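PDB 7D2W: PRESAN domain-containing protein from Plasmodium falciparum, which belongs to the PHIST family of malaria parasite proteins, folds as a four-helix bundle and probably acts by binding other proteins. Local coordinates for the interface of chains A and B. Coordinates in Å, arbitrary orientation; residue numbers count along the deposited sequence, not the author numbering. Chains: chain A/B, PRESAN domain-containing protein.

The interface of chains A and B. Residues chain A 153-154, 158; chain B 150, 153.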
# COMPACT_ATOMS: atom_id res chain seq x y z
N LYS A 153 -11.31 -17.39 1.73
CA LYS A 153 -11.67 -15.98 1.78
C LYS A 153 -10.48 -15.12 2.19
O LYS A 153 -10.23 -14.06 1.61
CB LYS A 153 -12.84 -15.77 2.76
CG LYS A 153 -14.13 -16.46 2.34
CD LYS A 153 -15.31 -15.96 3.17
CE LYS A 153 -15.22 -16.40 4.62
NZ LYS A 153 -16.56 -16.51 5.24
N SER A 154 -9.74 -15.56 3.21
CA SER A 154 -8.55 -14.82 3.61
C SER A 154 -7.53 -14.79 2.49
O SER A 154 -6.86 -13.77 2.28
CB SER A 154 -7.94 -15.44 4.87
OG SER A 154 -8.90 -15.49 5.91
N SER A 158 -6.22 -11.39 0.86
CA SER A 158 -4.78 -11.13 0.94
C SER A 158 -4.16 -10.93 -0.43
O SER A 158 -3.21 -10.15 -0.56
CB SER A 158 -4.07 -12.25 1.71
OG SER A 158 -4.26 -12.03 3.10
N ASP B 150 -9.69 -10.43 8.77
CA ASP B 150 -9.29 -10.11 7.39
C ASP B 150 -9.42 -8.61 7.12
O ASP B 150 -8.61 -8.04 6.37
CB ASP B 150 -10.14 -10.88 6.38
CG ASP B 150 -9.81 -12.36 6.34
OD1 ASP B 150 -8.74 -12.76 6.82
OD2 ASP B 150 -10.64 -13.14 5.80
N LYS B 153 -6.50 -6.81 8.97
CA LYS B 153 -5.24 -7.02 8.26
C LYS B 153 -5.14 -6.14 7.02
O LYS B 153 -4.09 -5.53 6.77
CB LYS B 153 -5.11 -8.49 7.89
CG LYS B 153 -4.94 -9.39 9.14
CD LYS B 153 -4.39 -10.74 8.77
CE LYS B 153 -5.20 -11.40 7.70
NZ LYS B 153 -4.58 -12.69 7.29
O HOH W 1 -11.81 -15.64 6.44
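A:Ser154 presents its hydroxyl to the carboxylate of B:Asp150, and this meeting is the polar centre of a small patch where helix 149-181 of one copy faces the same helix of the other. The carboxylate straddles the hydroxyl oxygen: A:Ser154 OG stands 2.9 Å from B:Asp150 OD1 and equally far from OD2. The clear hydrogen bond runs from OG to OD1, on OD1's syn lone pair, turned inward toward OD2; the one to OD2 is weak. One hydroxyl proton cannot serve both well, which fits this uneven pair. In A:Ser154, OG lies opposite the carbonyl carbon and beside the backbone N (chi1 -56°), which points it out from the helix toward chain B. B:Asp150 takes a similar first torsion, and its chi2 of -18° turns the carboxylate plane so that it passes near A:Ser154 OG. While OG lies close to that plane, A:Ser154 CA sits under one face of the carboxylate, 3.9 Å from B:Asp150 CG, so the acid also lies against the serine backbone. Two lysines border the patch more loosely. A:Lys153 bends away at chi3, leaving its NZ 6.8 Å from B:Asp150 OD2, where it may favour the acid's negative charge without touching it. B:Lys153 passes A:Ser158 with its amine NZ 4.3 Å from A:Ser158 OG, too far to bond and not aimed at it. The patch hides little surface, and the whole interface departs from exact two-fold symmetry; the pairing may reflect crystal packing alone. A water closes a small ring on the OD2 side, 3.0 Å from A:Ser154 OG and 2.8 Å from B:Asp150 OD2.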